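Local coordinates for transcription termination factor FttA (Pyrococcus horikoshii, PDB 3AF6), which probably terminates transcription across the genome as a zinc-dependent nuclease that cleaves nascent single-stranded RNA at the exit channel of RNA polymerase, at residues R202-V207 with V216-N221. Residues are numbered along the deposited sequence; the frame is centred on the assembly and turned at random.
Sequences RSALLV and VDFGVN
Val216 and Leu205 form an antiparallel hydrogen-bonded pair, and the chains that draw closer beyond it illustrate how a strand end can buttress a metal site from the second shell. Val216 N donates to Leu205 O at 2.7 Å, almost straight (178° at the hydrogen) and in the carbonyl plane, while Leu205 N returns a 3.0 Å bond to Val216 O. Their side chains lie on one face of the sheet, CB to CB 4.3 Å; Val216 CG2 also reaches CG2 of Val207. Asp217 has a positive phi, 68°, and its CB packs 3.7 Å from the O of Ser203, a residue that also touches the zinc ligand His618. With CG anti to its own carbonyl carbon (chi1 -74°), the carboxylate accepts from Thr255 N through OD1 and is hydrogen-bonded through OD2 to ND1 of His261, another zinc ligand. The Asp217 carbonyl oxygen receives a CA-H...O contact from Ala204. Phe218 points away from the first segment at its CB, yet its CD1 lies 4.0 Å from Ala204 CB, an oblique touch on the ring. Gly219 N then donates to Ser203 O at 2.8 Å; Asp217 and Phe218 thus lie between the bonded Val216 and Gly219, against Ala204 alone between Ser203 and Leu205, an irregular, bulge-like register. Here the CA atoms of Arg202 and Gly219 are 3.9 Å apart. Val220 O accepts a long, weak bond from Arg202 N, whose extended side chain leads off to a salt bridge from NE to Glu199 and a hydrogen bond from NH1 to Phe232 O. An aspartate that follows Val216, acting as second shell to a zinc histidine, is consistent with motif 1 of the metallo-beta-lactamase fold.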
loop_
_atom_site.group_PDB
_atom_site.type_symbol
_atom_site.label_atom_id
_atom_site.label_comp_id
_atom_site.label_asym_id
_atom_site.label_seq_id
_atom_site.Cartn_x
_atom_site.Cartn_y
_atom_site.Cartn_z
ATOM N N ARG A 202 -11.247 -7.058 -7.026
ATOM C CA ARG A 202 -10.360 -8.151 -7.399
ATOM C C ARG A 202 -9.397 -7.815 -8.537
ATOM O O ARG A 202 -9.126 -8.665 -9.392
ATOM C CB ARG A 202 -11.164 -9.420 -7.733
ATOM C CG ARG A 202 -12.076 -9.310 -8.944
ATOM C CD ARG A 202 -12.592 -10.659 -9.374
ATOM N NE ARG A 202 -13.600 -10.513 -10.415
ATOM C CZ ARG A 202 -14.234 -11.529 -10.999
ATOM N NH1 ARG A 202 -13.963 -12.776 -10.642
ATOM N NH2 ARG A 202 -15.141 -11.293 -11.938
ATOM N N SER A 203 -8.871 -6.587 -8.524
ATOM C CA SER A 203 -7.922 -6.114 -9.534
ATOM C C SER A 203 -6.796 -7.116 -9.663
ATOM O O SER A 203 -6.240 -7.567 -8.657
ATOM C CB SER A 203 -7.319 -4.749 -9.136
ATOM O OG SER A 203 -8.136 -3.664 -9.531
ATOM N N ALA A 204 -6.445 -7.448 -10.896
ATOM C CA ALA A 204 -5.390 -8.415 -11.148
ATOM C C ALA A 204 -5.078 -8.350 -12.634
ATOM O O ALA A 204 -5.909 -8.704 -13.471
ATOM C CB ALA A 204 -5.864 -9.816 -10.761
ATOM N N LEU A 205 -3.871 -7.903 -12.958
ATOM C CA LEU A 205 -3.464 -7.741 -14.343
ATOM C C LEU A 205 -2.151 -8.470 -14.596
ATOM O O LEU A 205 -1.141 -8.225 -13.925
ATOM C CB LEU A 205 -3.347 -6.246 -14.644
ATOM C CG LEU A 205 -3.006 -5.709 -16.027
ATOM C CD1 LEU A 205 -3.513 -4.285 -16.119
ATOM C CD2 LEU A 205 -1.504 -5.747 -16.262
ATOM N N LEU A 206 -2.187 -9.381 -15.562
ATOM C CA LEU A 206 -1.030 -10.182 -15.903
ATOM C C LEU A 206 -0.318 -9.598 -17.101
ATOM O O LEU A 206 -0.922 -9.436 -18.160
ATOM C CB LEU A 206 -1.463 -11.615 -16.216
ATOM C CG LEU A 206 -0.362 -12.605 -16.599
ATOM C CD1 LEU A 206 0.611 -12.801 -15.425
ATOM C CD2 LEU A 206 -1.009 -13.931 -16.970
ATOM N N VAL A 207 0.962 -9.278 -16.929
ATOM C CA VAL A 207 1.759 -8.724 -18.026
ATOM C C VAL A 207 2.637 -9.834 -18.569
ATOM O O VAL A 207 3.320 -10.506 -17.803
ATOM C CB VAL A 207 2.670 -7.550 -17.564
ATOM C CG1 VAL A 207 3.485 -7.048 -18.734
ATOM C CG2 VAL A 207 1.825 -6.422 -16.991
ATOM N N VAL A 216 0.291 -7.564 -11.685
ATOM C CA VAL A 216 0.088 -6.251 -11.078
ATOM C C VAL A 216 -1.207 -6.337 -10.297
ATOM O O VAL A 216 -2.289 -6.415 -10.867
ATOM C CB VAL A 216 0.001 -5.130 -12.123
ATOM C CG1 VAL A 216 -0.319 -3.805 -11.439
ATOM C CG2 VAL A 216 1.326 -5.024 -12.854
ATOM N N ASP A 217 -1.062 -6.327 -8.980
ATOM C CA ASP A 217 -2.163 -6.459 -8.037
ATOM C C ASP A 217 -2.776 -7.853 -8.090
ATOM O O ASP A 217 -2.589 -8.604 -9.054
ATOM C CB ASP A 217 -3.238 -5.393 -8.266
ATOM C CG ASP A 217 -2.793 -4.009 -7.794
ATOM O OD1 ASP A 217 -1.804 -3.932 -7.021
ATOM O OD2 ASP A 217 -3.434 -3.005 -8.183
ATOM N N PHE A 218 -3.468 -8.202 -7.015
ATOM C CA PHE A 218 -4.136 -9.485 -6.889
ATOM C C PHE A 218 -5.106 -9.298 -5.736
ATOM O O PHE A 218 -4.839 -9.687 -4.592
ATOM C CB PHE A 218 -3.140 -10.586 -6.558
ATOM C CG PHE A 218 -3.608 -11.957 -6.957
ATOM C CD1 PHE A 218 -3.823 -12.267 -8.301
ATOM C CD2 PHE A 218 -3.835 -12.939 -5.999
ATOM C CE1 PHE A 218 -4.258 -13.527 -8.679
ATOM C CE2 PHE A 218 -4.273 -14.211 -6.372
ATOM C CZ PHE A 218 -4.485 -14.507 -7.706
ATOM N N GLY A 219 -6.235 -8.670 -6.049
ATOM C CA GLY A 219 -7.219 -8.404 -5.034
ATOM C C GLY A 219 -8.310 -9.442 -4.967
ATOM O O GLY A 219 -8.356 -10.416 -5.732
ATOM N N VAL A 220 -9.191 -9.208 -4.008
ATOM C CA VAL A 220 -10.338 -10.044 -3.750
ATOM C C VAL A 220 -11.494 -9.059 -3.725
ATOM O O VAL A 220 -11.288 -7.850 -3.633
ATOM C CB VAL A 220 -10.218 -10.723 -2.372
ATOM C CG1 VAL A 220 -10.059 -9.671 -1.296
ATOM C CG2 VAL A 220 -11.446 -11.567 -2.095
ATOM N N ASN A 221 -12.708 -9.567 -3.827
ATOM C CA ASN A 221 -13.862 -8.696 -3.780
ATOM C C ASN A 221 -14.650 -9.121 -2.544
ATOM O O ASN A 221 -15.428 -10.066 -2.610
ATOM C CB ASN A 221 -14.688 -8.875 -5.047
ATOM C CG ASN A 221 -15.889 -7.972 -5.082
ATOM O OD1 ASN A 221 -16.355 -7.512 -4.037
ATOM N ND2 ASN A 221 -16.418 -7.724 -6.277
#